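Local coordinates for transcriptional regulator, MarR family (Methanosarcina mazei, PDB 3S2W), which probably binds DNA through a winged helix-turn-helix and regulates transcription, at residues Y46-Q52 and K87-Y93. Residues are numbered along the deposited sequence; the frame is centred on the assembly and turned at random.
Sequences YGIGSGQ and KLVDEGY. With SO4 (sulfate ion), chain I.
Residues 46-52 lie in the loop between helices 23-43 and 53-61. Residues 87-93 close helix 78-90, probably the recognition helix, as in other MarR winged helix-turn-helix proteins, and lead into strand 94-98. The CA atoms of Gly47 and Glu91 lie 7.2 Å apart, those of Gln52 and Leu88 6.9 Å. Gly92, at positive phi, ends the helix in a Schellman motif: Tyr93 N bonds Leu88 O and Gly92 N bonds Val89 O, both at 2.9 Å. Gly47 also has positive phi, which favours glycine.

Tyr93 (chi1 m) points toward the loop, and its OH donates to Tyr46 O at 2.9 Å. Gly47 O and Glu91 OE2, two acceptors 3.2 Å apart, are not hydrogen-bonded.

Ile48 (mt) packs CD1 against Tyr93 CE2 at 3.4 Å. Gln52 (chi1 m) points toward 87-93; its CB is 3.8 Å from Leu88 CD2. Ile48 and Leu88 both reach Leu56 of helix 53-61.

A sulfate, probably from crystallisation, accepts a hydrogen bond from Gly51 N and a weak one from Lys87 NZ. The Tyr93-Tyr46 bond and Ile48-Tyr93 packing join the loop to the helix end.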
loop_
_atom_site.group_PDB
_atom_site.type_symbol
_atom_site.label_atom_id
_atom_site.label_comp_id
_atom_site.label_asym_id
_atom_site.label_seq_id
_atom_site.Cartn_x
_atom_site.Cartn_y
_atom_site.Cartn_z
ATOM N N TYR A 46 -8.405 -0.142 -20.469
ATOM C CA TYR A 46 -8.030 1.211 -20.885
ATOM C C TYR A 46 -6.532 1.311 -21.129
ATOM O O TYR A 46 -6.004 2.392 -21.361
ATOM C CB TYR A 46 -8.463 2.251 -19.848
ATOM C CG TYR A 46 -9.896 2.080 -19.415
ATOM C CD1 TYR A 46 -10.222 1.347 -18.271
ATOM C CD2 TYR A 46 -10.924 2.616 -20.158
ATOM C CE1 TYR A 46 -11.540 1.167 -17.889
ATOM C CE2 TYR A 46 -12.243 2.448 -19.783
ATOM C CZ TYR A 46 -12.548 1.721 -18.654
ATOM O OH TYR A 46 -13.872 1.572 -18.310
ATOM N N GLY A 47 -5.847 0.180 -21.075
ATOM C CA GLY A 47 -4.410 0.151 -21.263
ATOM C C GLY A 47 -3.663 0.922 -20.193
ATOM O O GLY A 47 -2.696 1.609 -20.487
ATOM N N ILE A 48 -4.109 0.794 -18.948
ATOM C CA ILE A 48 -3.547 1.557 -17.831
ATOM C C ILE A 48 -3.102 0.603 -16.722
ATOM O O ILE A 48 -3.861 -0.261 -16.299
ATOM C CB ILE A 48 -4.609 2.523 -17.246
ATOM C CG1 ILE A 48 -5.121 3.466 -18.320
ATOM C CG2 ILE A 48 -4.044 3.388 -16.169
ATOM C CD1 ILE A 48 -6.206 4.386 -17.809
ATOM N N GLY A 49 -1.872 0.755 -16.259
ATOM C CA GLY A 49 -1.397 -0.018 -15.134
ATOM C C GLY A 49 -1.861 0.585 -13.816
ATOM O O GLY A 49 -2.125 1.791 -13.726
ATOM N N SER A 50 -1.941 -0.256 -12.788
ATOM C CA SER A 50 -2.321 0.176 -11.445
ATOM C C SER A 50 -1.301 1.116 -10.812
ATOM O O SER A 50 -1.569 1.720 -9.781
ATOM C CB SER A 50 -2.524 -1.045 -10.545
ATOM O OG SER A 50 -1.361 -1.846 -10.552
ATOM N N GLY A 51 -0.124 1.226 -11.416
ATOM C CA GLY A 51 0.840 2.236 -11.004
ATOM C C GLY A 51 0.492 3.657 -11.455
ATOM O O GLY A 51 0.943 4.646 -10.864
ATOM N N GLN A 52 -0.326 3.759 -12.497
ATOM C CA GLN A 52 -0.745 5.043 -13.041
ATOM C C GLN A 52 -2.030 5.558 -12.406
ATOM O O GLN A 52 -2.331 6.748 -12.464
ATOM C CB GLN A 52 -0.955 4.901 -14.536
ATOM C CG GLN A 52 0.303 4.471 -15.291
ATOM C CD GLN A 52 -0.036 3.786 -16.590
ATOM O OE1 GLN A 52 -0.897 4.248 -17.332
ATOM N NE2 GLN A 52 0.616 2.666 -16.864
ATOM N N LYS A 87 3.732 6.889 -19.239
ATOM C CA LYS A 87 2.854 5.898 -19.873
ATOM C C LYS A 87 1.481 6.511 -20.057
ATOM O O LYS A 87 0.774 6.206 -21.021
ATOM C CB LYS A 87 2.749 4.610 -19.057
ATOM C CG LYS A 87 4.033 3.775 -18.997
ATOM C CD LYS A 87 3.832 2.611 -18.038
ATOM C CE LYS A 87 4.953 1.563 -18.108
ATOM N NZ LYS A 87 4.470 0.218 -17.619
ATOM N N LEU A 88 1.120 7.397 -19.128
ATOM C CA LEU A 88 -0.137 8.112 -19.206
ATOM C C LEU A 88 -0.117 9.035 -20.428
ATOM O O LEU A 88 -1.140 9.220 -21.094
ATOM C CB LEU A 88 -0.371 8.894 -17.916
ATOM C CG LEU A 88 -0.870 8.039 -16.747
ATOM C CD1 LEU A 88 -0.945 8.850 -15.506
ATOM C CD2 LEU A 88 -2.238 7.485 -17.050
ATOM N N VAL A 89 1.059 9.587 -20.738
ATOM C CA VAL A 89 1.194 10.432 -21.918
ATOM C C VAL A 89 1.125 9.594 -23.182
ATOM O O VAL A 89 0.442 9.962 -24.135
ATOM C CB VAL A 89 2.486 11.280 -21.924
ATOM C CG1 VAL A 89 2.690 11.852 -23.288
ATOM C CG2 VAL A 89 2.376 12.407 -20.934
ATOM N N ASP A 90 1.815 8.458 -23.190
ATOM C CA ASP A 90 1.842 7.601 -24.378
ATOM C C ASP A 90 0.498 6.952 -24.669
ATOM O O ASP A 90 0.192 6.597 -25.803
ATOM C CB ASP A 90 2.942 6.548 -24.267
ATOM C CG ASP A 90 4.350 7.163 -24.303
ATOM O OD1 ASP A 90 4.530 8.245 -24.929
ATOM O OD2 ASP A 90 5.276 6.555 -23.708
ATOM N N GLU A 91 -0.309 6.802 -23.634
ATOM C CA GLU A 91 -1.653 6.266 -23.792
ATOM C C GLU A 91 -2.622 7.373 -24.181
ATOM O O GLU A 91 -3.761 7.116 -24.517
ATOM C CB GLU A 91 -2.088 5.564 -22.497
ATOM C CG GLU A 91 -1.266 4.282 -22.198
ATOM C CD GLU A 91 -0.903 4.080 -20.719
ATOM O OE1 GLU A 91 0.111 3.389 -20.451
ATOM O OE2 GLU A 91 -1.621 4.590 -19.829
ATOM N N GLY A 92 -2.152 8.619 -24.112
ATOM C CA GLY A 92 -2.923 9.776 -24.538
ATOM C C GLY A 92 -3.912 10.303 -23.515
ATOM O O GLY A 92 -4.917 10.910 -23.881
ATOM N N TYR A 93 -3.624 10.083 -22.234
ATOM C CA TYR A 93 -4.517 10.508 -21.163
ATOM C C TYR A 93 -4.073 11.797 -20.511
ATOM O O TYR A 93 -4.856 12.459 -19.839
ATOM C CB TYR A 93 -4.620 9.439 -20.089
ATOM C CG TYR A 93 -5.362 8.225 -20.541
ATOM C CD1 TYR A 93 -6.586 8.344 -21.169
ATOM C CD2 TYR A 93 -4.831 6.958 -20.357
ATOM C CE1 TYR A 93 -7.261 7.240 -21.580
ATOM C CE2 TYR A 93 -5.499 5.853 -20.766
ATOM C CZ TYR A 93 -6.715 5.994 -21.375
ATOM O OH TYR A 93 -7.395 4.894 -21.791
HETATM S S SO4 I . 2.286 0.417 -14.346
HETATM O O1 SO4 I . 3.712 0.227 -14.109
HETATM O O2 SO4 I . 2.005 1.852 -14.390
HETATM O O3 SO4 I . 1.915 -0.194 -15.628
HETATM O O4 SO4 I . 1.555 -0.201 -13.240
#